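Local coordinates for protein regulator of chromosome condensation (Saccharomyces cerevisiae, PDB 3OF7) that acts as a guanine nucleotide exchange factor that promotes replacement of GDP by GTP on GSP1 and GSP2, and binds chromatin, at residues A[29-34]-A[67-72]; A[59-64]-A[131-136]; A[284-289]-A[337-342]; A[293-298]-A[364-369]. One frame throughout, in Å; residues are numbered along the deposited sequence.

How the contacts relate
The four contacts form two pairs on opposite sides of the centre of the beta-propeller. Contacts 1 and 2, their centres 9 Å apart, share the seam between the blade holding strand 30-34 and the next blade, and a probable hydrogen bond from Asn59 N to Ile31 O, 2.7 Å, joins them. Contacts 3 and 4 are closer, at 6 Å between centres, and join loops of two other adjacent blades; Gly338 N approaches Val367 O at 2.7 Å, again a probable hydrogen bond. Between the pairs nothing touches: contacts 1 and 3 are about 14 Å apart at their nearest atoms, contacts 2 and 4 about 33 Å.

Contact 1 (A[29-34]-A[67-72]); sequences LDIFCW and AKIISF
Ile31 and Ile69 meet between two neighbouring blades of the RCC1 beta-propeller: strand 30-34 pairs with the last strand, 443-450, closing the ring, while strand 69-74 opens the next blade. The tight part is apolar and largely buried, with Phe72 partly exposed. Ile31 CD1 lies 3.7 Å from Ile69 CG2, and the two side chains cross at about a right angle. The same methyl reaches Phe72, 4.0 Å from CD2, approaching the ring obliquely while the two side chains run past each other in opposite directions. In Ile31, CG1 stands anti to the carbonyl carbon (chi1 -57°), which turns this branch toward Ile69. Leu62 adds further cover to Ile31, and Ala81 of strand 78-83 backs both Ile69 and Phe72. An alanine in place of Ile31 would probably open a gap beside Ile69 and take from the Phe72 ring the methyl that now lies beside CD2 and CE2.

On the Leu29 side the side chain meets only backbone, CB lying 3.6 Å from Ile69 O, and a water molecule bridges the two chains, giving a hydrogen bond to Leu29 O and accepting one from Ile69 N. A single direct backbone bond crosses here, Leu29 N to Ile69 O at 2.9 Å; its N-H...O angle of 137° is bent, although the donor lies nearly on the line of the carbonyl, with a C=O...N angle of 164°.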
# COMPACT_ATOMS: atom_id res chain seq x y z
N LEU A 29 -13.12 3.59 -13.22
CA LEU A 29 -13.69 3.18 -11.94
C LEU A 29 -14.47 4.27 -11.23
O LEU A 29 -14.09 5.44 -11.28
CB LEU A 29 -12.56 2.72 -11.00
CG LEU A 29 -11.67 1.56 -11.45
CD1 LEU A 29 -10.37 1.52 -10.63
CD2 LEU A 29 -12.40 0.23 -11.40
N ASP A 30 -15.56 3.89 -10.57
CA ASP A 30 -16.11 4.71 -9.50
C ASP A 30 -15.11 4.64 -8.34
O ASP A 30 -14.70 3.56 -7.94
CB ASP A 30 -17.46 4.16 -9.03
CG ASP A 30 -18.58 4.41 -10.03
OD1 ASP A 30 -18.53 5.41 -10.78
OD2 ASP A 30 -19.52 3.59 -10.06
N ILE A 31 -14.72 5.80 -7.82
CA ILE A 31 -13.78 5.87 -6.69
C ILE A 31 -14.53 6.21 -5.40
O ILE A 31 -15.33 7.14 -5.36
CB ILE A 31 -12.65 6.93 -6.95
CG1 ILE A 31 -11.89 6.61 -8.25
CG2 ILE A 31 -11.70 7.07 -5.74
CD1 ILE A 31 -11.20 5.25 -8.30
N PHE A 32 -14.26 5.44 -4.34
CA PHE A 32 -14.88 5.64 -3.04
C PHE A 32 -13.81 5.91 -2.00
O PHE A 32 -12.75 5.28 -2.03
CB PHE A 32 -15.66 4.40 -2.62
CG PHE A 32 -16.73 4.01 -3.59
CD1 PHE A 32 -18.01 4.55 -3.49
CD2 PHE A 32 -16.46 3.12 -4.62
CE1 PHE A 32 -19.01 4.20 -4.40
CE2 PHE A 32 -17.45 2.75 -5.53
CZ PHE A 32 -18.72 3.29 -5.42
N CYS A 33 -14.10 6.80 -1.06
CA CYS A 33 -13.17 7.17 -0.00
C CYS A 33 -13.89 7.17 1.34
O CYS A 33 -15.08 7.52 1.41
CB CYS A 33 -12.58 8.56 -0.27
SG CYS A 33 -11.65 8.71 -1.81
N TRP A 34 -13.18 6.78 2.39
CA TRP A 34 -13.77 6.79 3.74
C TRP A 34 -12.70 6.75 4.83
O TRP A 34 -11.53 6.46 4.54
CB TRP A 34 -14.77 5.64 3.90
CG TRP A 34 -14.16 4.25 3.91
CD1 TRP A 34 -13.83 3.51 5.02
CD2 TRP A 34 -13.85 3.43 2.77
NE1 TRP A 34 -13.33 2.28 4.64
CE2 TRP A 34 -13.33 2.21 3.27
CE3 TRP A 34 -13.94 3.61 1.38
CZ2 TRP A 34 -12.90 1.17 2.42
CZ3 TRP A 34 -13.53 2.58 0.54
CH2 TRP A 34 -13.01 1.37 1.07
N ALA A 67 -13.31 11.83 -15.29
CA ALA A 67 -11.96 11.64 -14.74
C ALA A 67 -11.37 10.32 -15.25
O ALA A 67 -10.19 10.27 -15.59
CB ALA A 67 -11.98 11.68 -13.22
N LYS A 68 -12.19 9.28 -15.31
CA LYS A 68 -11.79 7.98 -15.87
C LYS A 68 -10.55 7.40 -15.19
O LYS A 68 -9.57 6.99 -15.85
CB LYS A 68 -11.61 8.04 -17.39
CG LYS A 68 -12.86 8.52 -18.15
CD LYS A 68 -12.61 8.55 -19.66
CE LYS A 68 -13.89 8.91 -20.42
NZ LYS A 68 -13.61 9.16 -21.87
N ILE A 69 -10.60 7.36 -13.87
CA ILE A 69 -9.52 6.80 -13.07
C ILE A 69 -9.42 5.28 -13.28
O ILE A 69 -10.43 4.57 -13.20
CB ILE A 69 -9.71 7.13 -11.57
CG1 ILE A 69 -9.74 8.65 -11.35
CG2 ILE A 69 -8.63 6.44 -10.71
CD1 ILE A 69 -8.53 9.42 -11.93
N ILE A 70 -8.21 4.80 -13.56
CA ILE A 70 -7.96 3.36 -13.74
C ILE A 70 -6.91 2.77 -12.78
O ILE A 70 -6.64 1.57 -12.82
CB ILE A 70 -7.59 3.04 -15.22
CG1 ILE A 70 -6.54 4.02 -15.75
CG2 ILE A 70 -8.82 3.12 -16.11
CD1 ILE A 70 -5.10 3.68 -15.42
N SER A 71 -6.30 3.62 -11.94
CA SER A 71 -5.35 3.14 -10.92
C SER A 71 -5.26 4.16 -9.81
O SER A 71 -5.51 5.33 -10.02
CB SER A 71 -3.94 2.96 -11.51
OG SER A 71 -3.13 2.16 -10.64
N PHE A 72 -4.86 3.72 -8.64
CA PHE A 72 -4.50 4.66 -7.58
C PHE A 72 -3.53 4.04 -6.59
O PHE A 72 -3.42 2.81 -6.49
CB PHE A 72 -5.75 5.25 -6.88
CG PHE A 72 -6.65 4.22 -6.26
CD1 PHE A 72 -6.36 3.69 -5.00
CD2 PHE A 72 -7.79 3.77 -6.93
CE1 PHE A 72 -7.19 2.72 -4.41
CE2 PHE A 72 -8.64 2.81 -6.35
CZ PHE A 72 -8.32 2.28 -5.09
O HOH W 1 -12.98 7.71 -12.27

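Contact 2 (A[59-64]-A[131-136]); sequences NPFLPR and STPAKI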
# COMPACT_ATOMS: atom_id res chain seq x y z
N ASN A 59 -16.64 9.38 -4.66
CA ASN A 59 -15.90 10.62 -4.78
C ASN A 59 -16.37 11.39 -6.01
O ASN A 59 -16.16 10.94 -7.15
CB ASN A 59 -14.38 10.35 -4.84
CG ASN A 59 -13.57 11.60 -4.65
OD1 ASN A 59 -13.81 12.62 -5.31
ND2 ASN A 59 -12.58 11.55 -3.74
N PRO A 60 -17.02 12.56 -5.79
CA PRO A 60 -17.61 13.29 -6.92
C PRO A 60 -16.59 14.07 -7.75
O PRO A 60 -16.93 14.55 -8.82
CB PRO A 60 -18.60 14.24 -6.24
CG PRO A 60 -17.99 14.53 -4.90
CD PRO A 60 -17.20 13.28 -4.51
N PHE A 61 -15.36 14.18 -7.26
CA PHE A 61 -14.29 14.88 -8.00
C PHE A 61 -13.55 13.96 -8.97
O PHE A 61 -12.68 14.40 -9.73
CB PHE A 61 -13.33 15.55 -7.01
CG PHE A 61 -14.01 16.51 -6.08
CD1 PHE A 61 -14.50 17.73 -6.56
CD2 PHE A 61 -14.21 16.18 -4.74
CE1 PHE A 61 -15.16 18.62 -5.70
CE2 PHE A 61 -14.86 17.07 -3.88
CZ PHE A 61 -15.33 18.29 -4.36
N LEU A 62 -13.91 12.68 -8.94
CA LEU A 62 -13.31 11.67 -9.81
C LEU A 62 -14.38 10.90 -10.57
O LEU A 62 -14.40 9.66 -10.53
CB LEU A 62 -12.43 10.70 -8.99
CG LEU A 62 -11.29 11.36 -8.20
CD1 LEU A 62 -10.71 10.40 -7.15
CD2 LEU A 62 -10.22 11.87 -9.14
N PRO A 63 -15.28 11.62 -11.28
CA PRO A 63 -16.39 10.88 -11.89
C PRO A 63 -15.90 9.92 -12.97
O PRO A 63 -15.03 10.28 -13.77
CB PRO A 63 -17.28 11.99 -12.47
CG PRO A 63 -16.35 13.13 -12.72
CD PRO A 63 -15.26 13.04 -11.67
N ARG A 64 -16.44 8.71 -12.95
CA ARG A 64 -16.03 7.62 -13.83
C ARG A 64 -16.09 7.96 -15.32
O ARG A 64 -15.26 7.48 -16.11
CB ARG A 64 -16.92 6.41 -13.56
CG ARG A 64 -16.52 5.12 -14.26
CD ARG A 64 -17.57 4.03 -14.07
NE ARG A 64 -18.77 4.29 -14.87
CZ ARG A 64 -19.93 4.75 -14.42
NH1 ARG A 64 -20.11 5.03 -13.13
NH2 ARG A 64 -20.93 4.94 -15.27
N SER A 131 -7.61 19.23 -0.46
CA SER A 131 -8.70 18.29 -0.23
C SER A 131 -9.51 17.97 -1.50
O SER A 131 -10.40 17.11 -1.47
CB SER A 131 -9.62 18.78 0.90
OG SER A 131 -10.26 20.00 0.55
N THR A 132 -9.20 18.65 -2.59
CA THR A 132 -9.89 18.41 -3.86
C THR A 132 -8.93 17.76 -4.85
O THR A 132 -7.91 18.37 -5.21
CB THR A 132 -10.51 19.70 -4.45
OG1 THR A 132 -11.39 20.30 -3.49
CG2 THR A 132 -11.30 19.39 -5.74
N PRO A 133 -9.25 16.52 -5.28
CA PRO A 133 -8.43 15.84 -6.27
C PRO A 133 -8.30 16.68 -7.52
O PRO A 133 -9.30 17.22 -8.00
CB PRO A 133 -9.25 14.58 -6.58
CG PRO A 133 -9.96 14.31 -5.32
CD PRO A 133 -10.34 15.66 -4.79
N ALA A 134 -7.08 16.80 -8.03
CA ALA A 134 -6.83 17.55 -9.25
C ALA A 134 -5.59 17.00 -9.95
O ALA A 134 -4.77 16.32 -9.31
CB ALA A 134 -6.65 19.05 -8.94
N LYS A 135 -5.46 17.30 -11.24
CA LYS A 135 -4.35 16.78 -12.03
C LYS A 135 -3.07 17.56 -11.81
O LYS A 135 -3.09 18.79 -11.74
CB LYS A 135 -4.70 16.78 -13.52
CG LYS A 135 -5.69 15.70 -13.94
CD LYS A 135 -6.05 15.78 -15.42
CE LYS A 135 -7.11 16.85 -15.69
NZ LYS A 135 -7.47 16.93 -17.14
N ILE A 136 -1.97 16.82 -11.71
CA ILE A 136 -0.63 17.40 -11.83
C ILE A 136 -0.48 17.82 -13.30
O ILE A 136 -0.84 17.06 -14.20
CB ILE A 136 0.47 16.37 -11.44
CG1 ILE A 136 0.35 15.99 -9.95
CG2 ILE A 136 1.88 16.90 -11.76
CD1 ILE A 136 1.32 14.91 -9.51
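Phe61 packs on Thr132 and Pro133 where two adjacent blades of the beta-propeller come together. Segment 59-64 is the loop that follows strand 56-58, an outermost strand of its sheet, and segment 131-136 leads into strand 134-135, which has the same place in the neighbouring sheet.

The Phe61 side chain can be traced outward. Its CB rests 3.7 Å from Pro133 CD. CG stands anti to the carbonyl carbon (chi1 -57°) and is 4.0 Å from both Thr132 CG2 and Pro133 CD, which approach it from the same side. From there the ring divides its contacts: CD2 stays on the proline, 3.9 Å from Pro133 CD, whereas CD1 goes to the threonine, 3.7 Å from Thr132 CG2. Farther out, CE1 remains within 3.9 Å of that methyl. Thr132 CG2 is thus over a face of the Phe61 ring, making a CH-pi contact 4.0 Å from the ring centroid and 21° off the normal. Pro60 CG lies over the opposite face, toward the rim. The hydroxyl of Thr132 takes no part: OG1 is hydrogen-bonded to Glu128 O.

What presents Phe61 is a type I turn from Asn59 to Leu62, reinforced by an Asx turn: Phe61 N donates to Asn59 OD1 at 2.9 Å, lying in the plane of the side-chain carbonyl. The amide nitrogen of Asn59 bonds to Gly43 O, which fixes the other end of the group. Next along the turn, Leu62 touches Trp91, as Pro133 does, and Leu62 CD2 closes on Pro133 CB at 3.9 Å.

Contact 3 (A[284-289]-A[337-342]); sequences NQFGQC and CGRLDM
Phe286 and Arg339 make about half of this contact, through a CH-pi interaction and side-by-side packing. The two side chains lie alongside each other and point the same way, with ring and guanidinium planes only 8° apart. Arg339 CD sits over the middle of the ring, 3.6 Å from the Phe286 centroid and 11° off the normal. Farther out NE comes 3.5 Å from Phe286 CZ. The extended arginine chain, with CG anti to the backbone N (chi1 -166°), runs over the ring face, and Met342 CE covers the other face of the guanidinium.

Charge fixes the arginine's outer end. Arg339 NE meets the anti lone pair of Asp341 OD2 at 2.7 Å, nearly in the guanidinium plane; Asp341 OD1 forms a salt bridge with Arg365, and Arg339 NH1 bonds to His323. An alanine at Arg339 would probably bare most of this ring face, where CG, CD and NE now lie, and leave Asp341 OD2 without its guanidinium partner.

Backbones meet at Gly338, whose CA makes a C-H...O contact with Phe286 O at 3.2 Å. A CB on this glycine would stand 3.4 Å from Gln288 CB, uncomfortably near. Within 284-289, Gln288 OE1 accepts from Phe286 N at 2.9 Å, bracing the type I turn that presents the phenylalanine.

Segment 284-289 follows the third strand of its sheet and 337-342 leaves the end of the third strand of the next, so this packing joins equivalent loops of adjacent beta-propeller blades.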
# COMPACT_ATOMS: atom_id res chain seq x y z
N ASN A 284 10.73 -5.42 13.19
CA ASN A 284 10.12 -6.70 13.54
C ASN A 284 9.72 -6.88 15.01
O ASN A 284 9.68 -8.01 15.51
CB ASN A 284 11.03 -7.86 13.10
CG ASN A 284 10.29 -9.20 13.04
OD1 ASN A 284 9.12 -9.25 12.68
ND2 ASN A 284 10.99 -10.28 13.38
N GLN A 285 9.37 -5.79 15.70
CA GLN A 285 9.11 -5.90 17.13
C GLN A 285 7.77 -6.59 17.45
O GLN A 285 7.56 -7.02 18.59
CB GLN A 285 9.28 -4.56 17.88
CG GLN A 285 8.05 -3.64 17.94
CD GLN A 285 7.84 -2.81 16.68
OE1 GLN A 285 7.65 -1.59 16.74
NE2 GLN A 285 7.85 -3.47 15.53
N PHE A 286 6.89 -6.69 16.45
CA PHE A 286 5.65 -7.46 16.60
C PHE A 286 5.62 -8.74 15.76
O PHE A 286 4.57 -9.39 15.64
CB PHE A 286 4.42 -6.59 16.29
CG PHE A 286 4.17 -5.52 17.30
CD1 PHE A 286 3.46 -5.80 18.47
CD2 PHE A 286 4.64 -4.22 17.09
CE1 PHE A 286 3.22 -4.79 19.43
CE2 PHE A 286 4.41 -3.21 18.03
CZ PHE A 286 3.70 -3.50 19.20
N GLY A 287 6.76 -9.11 15.19
CA GLY A 287 6.84 -10.32 14.36
C GLY A 287 6.16 -10.13 13.01
O GLY A 287 5.80 -11.10 12.35
N GLN A 288 6.02 -8.87 12.59
CA GLN A 288 5.39 -8.55 11.30
C GLN A 288 6.19 -9.10 10.10
O GLN A 288 5.64 -9.28 9.01
CB GLN A 288 5.14 -7.04 11.15
CG GLN A 288 6.37 -6.14 11.24
CD GLN A 288 6.62 -5.57 12.64
OE1 GLN A 288 6.67 -6.31 13.62
NE2 GLN A 288 6.79 -4.25 12.72
N CYS A 289 7.48 -9.38 10.30
CA CYS A 289 8.30 -9.99 9.25
C CYS A 289 7.99 -11.48 9.05
O CYS A 289 8.34 -12.05 8.02
CB CYS A 289 9.80 -9.78 9.52
SG CYS A 289 10.37 -8.09 9.25
N CYS A 337 0.36 -11.97 9.96
CA CYS A 337 1.27 -11.99 11.11
C CYS A 337 1.54 -10.58 11.60
O CYS A 337 1.37 -9.60 10.86
CB CYS A 337 2.59 -12.69 10.77
SG CYS A 337 3.47 -12.02 9.35
N GLY A 338 1.97 -10.48 12.86
CA GLY A 338 2.23 -9.20 13.50
C GLY A 338 1.29 -8.88 14.64
O GLY A 338 0.80 -9.78 15.35
N ARG A 339 1.01 -7.60 14.78
CA ARG A 339 0.35 -7.05 15.95
C ARG A 339 -1.13 -7.44 16.11
O ARG A 339 -1.87 -7.55 15.13
CB ARG A 339 0.49 -5.53 15.93
CG ARG A 339 0.14 -4.87 17.23
CD ARG A 339 0.65 -3.44 17.23
NE ARG A 339 0.36 -2.80 18.51
CZ ARG A 339 0.59 -1.53 18.79
NH1 ARG A 339 1.13 -0.72 17.88
NH2 ARG A 339 0.28 -1.07 20.00
N LEU A 340 -1.53 -7.61 17.37
CA LEU A 340 -2.88 -8.04 17.75
C LEU A 340 -3.63 -7.00 18.59
O LEU A 340 -4.86 -7.10 18.77
CB LEU A 340 -2.75 -9.37 18.53
CG LEU A 340 -3.90 -10.33 18.80
CD1 LEU A 340 -4.59 -10.76 17.51
CD2 LEU A 340 -3.34 -11.55 19.53
N ASP A 341 -2.91 -5.99 19.09
CA ASP A 341 -3.48 -4.98 20.00
C ASP A 341 -4.71 -4.28 19.43
O ASP A 341 -5.66 -3.96 20.16
CB ASP A 341 -2.44 -3.92 20.40
CG ASP A 341 -1.25 -4.50 21.14
OD1 ASP A 341 -1.45 -5.34 22.04
OD2 ASP A 341 -0.10 -4.12 20.82
N MET A 342 -4.68 -4.01 18.12
CA MET A 342 -5.81 -3.36 17.45
C MET A 342 -6.44 -4.31 16.43
O MET A 342 -7.03 -3.87 15.44
CB MET A 342 -5.38 -2.04 16.79
CG MET A 342 -4.96 -0.95 17.79
SD MET A 342 -4.12 0.50 17.09
CE MET A 342 -2.41 0.14 17.48

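Contact 4 (A[293-298]-A[364-369]); sequences EDVEDG and ARAVPL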
# COMPACT_ATOMS: atom_id res chain seq x y z
N GLU A 293 9.33 -17.16 15.92
CA GLU A 293 8.35 -17.19 17.01
C GLU A 293 8.74 -16.20 18.10
O GLU A 293 7.90 -15.79 18.89
CB GLU A 293 8.23 -18.60 17.59
CG GLU A 293 7.55 -19.60 16.67
CD GLU A 293 6.97 -20.80 17.41
OE1 GLU A 293 6.51 -21.75 16.73
OE2 GLU A 293 6.94 -20.80 18.66
N ASP A 294 10.02 -15.84 18.14
CA ASP A 294 10.54 -14.97 19.19
C ASP A 294 10.22 -13.51 18.89
O ASP A 294 10.63 -12.97 17.86
CB ASP A 294 12.04 -15.19 19.37
CG ASP A 294 12.36 -16.56 19.96
OD1 ASP A 294 11.52 -17.12 20.71
OD2 ASP A 294 13.46 -17.09 19.68
N VAL A 295 9.45 -12.89 19.79
CA VAL A 295 9.02 -11.50 19.68
C VAL A 295 9.74 -10.69 20.75
O VAL A 295 9.60 -10.95 21.95
CB VAL A 295 7.48 -11.36 19.85
CG1 VAL A 295 7.07 -9.90 20.03
CG2 VAL A 295 6.77 -11.95 18.65
N GLU A 296 10.52 -9.70 20.31
CA GLU A 296 11.37 -8.92 21.21
C GLU A 296 11.33 -7.44 20.87
O GLU A 296 11.36 -7.07 19.69
CB GLU A 296 12.81 -9.42 21.16
CG GLU A 296 13.04 -10.78 21.81
N ASP A 297 11.27 -6.59 21.90
CA ASP A 297 11.28 -5.14 21.71
C ASP A 297 12.50 -4.69 20.90
O ASP A 297 13.61 -5.18 21.11
CB ASP A 297 11.23 -4.43 23.06
CG ASP A 297 11.05 -2.93 22.93
OD2 ASP A 297 11.31 -2.22 23.93
N GLY A 298 12.28 -3.76 19.97
CA GLY A 298 13.35 -3.17 19.16
C GLY A 298 13.97 -4.09 18.12
O GLY A 298 14.97 -3.72 17.48
N ALA A 364 -2.05 -11.11 25.01
CA ALA A 364 -1.64 -11.51 23.67
C ALA A 364 -1.42 -10.26 22.83
O ALA A 364 -2.36 -9.49 22.62
CB ALA A 364 -2.71 -12.41 23.05
N ARG A 365 -0.18 -10.05 22.37
CA ARG A 365 0.19 -8.82 21.66
C ARG A 365 0.47 -9.04 20.18
O ARG A 365 0.40 -8.09 19.39
CB ARG A 365 1.44 -8.17 22.27
CG ARG A 365 1.40 -7.89 23.78
CD ARG A 365 0.64 -6.63 24.19
NE ARG A 365 0.83 -5.46 23.31
CZ ARG A 365 1.77 -4.52 23.44
NH1 ARG A 365 2.67 -4.57 24.40
NH2 ARG A 365 1.81 -3.52 22.57
N ALA A 366 0.83 -10.27 19.80
CA ALA A 366 1.31 -10.55 18.44
C ALA A 366 1.18 -12.02 18.01
O ALA A 366 1.23 -12.93 18.83
CB ALA A 366 2.76 -10.07 18.27
N VAL A 367 1.05 -12.21 16.70
CA VAL A 367 1.08 -13.55 16.08
C VAL A 367 2.25 -13.52 15.10
O VAL A 367 2.13 -12.98 14.00
CB VAL A 367 -0.26 -13.88 15.36
CG1 VAL A 367 -0.20 -15.26 14.69
CG2 VAL A 367 -1.43 -13.81 16.34
N PRO A 368 3.42 -14.06 15.51
CA PRO A 368 4.65 -13.79 14.78
C PRO A 368 4.97 -14.71 13.60
O PRO A 368 5.99 -14.51 12.94
CB PRO A 368 5.72 -13.94 15.86
CG PRO A 368 5.16 -15.00 16.74
CD PRO A 368 3.67 -14.81 16.75
N LEU A 369 4.14 -15.71 13.35
CA LEU A 369 4.28 -16.55 12.16
C LEU A 369 3.05 -16.37 11.29
O LEU A 369 1.96 -16.21 11.82
CB LEU A 369 4.41 -18.03 12.53
CG LEU A 369 5.54 -18.51 13.44
CD1 LEU A 369 5.34 -20.01 13.70
CD2 LEU A 369 6.92 -18.22 12.85
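Val295 and Pro368 make the closest apolar approach: Val295 CG2 lies 3.6 Å from Pro368 CB, the two side chains crossing at about a right angle. The same methyl comes within 4.4 Å of Ala366 CB, a looser touch. Val295 CG1 is anti to the backbone N (chi1 168°), and the remaining branch, CG2, is the one that faces the proline. Two residues earlier, Glu293 O stands 3.6 Å from CG of the same proline, Pro368. Glu293 also lies against Leu369 with its aliphatic part, CG being 3.7 Å from Leu369 CD1, and OE1 reaches the same methyl at the same separation. Both residues touch a crystal neighbour, so the pose of this outer pair may owe something to the lattice. No hydrogen bond crosses the contact.

The two partners belong to adjacent blades of the RCC1 beta-propeller: segment 293-298 is in the loop between strands 278-281 and 300-302, and strand 364-368 pairs with strand 357-358 in a short antiparallel hairpin.

That hairpin forms the second shell. Arg365 and Ala366 both face Tyr357 in a classic beta bulge, and both bond to it through the backbone. Tyr357 also touches Val295, while Tyr355 touches Glu293 and Leu369. At the turn of the chain Leu369 O is bonded to Thr371 OG1; in the other loop, Asp294 N donates to Ser292 OG.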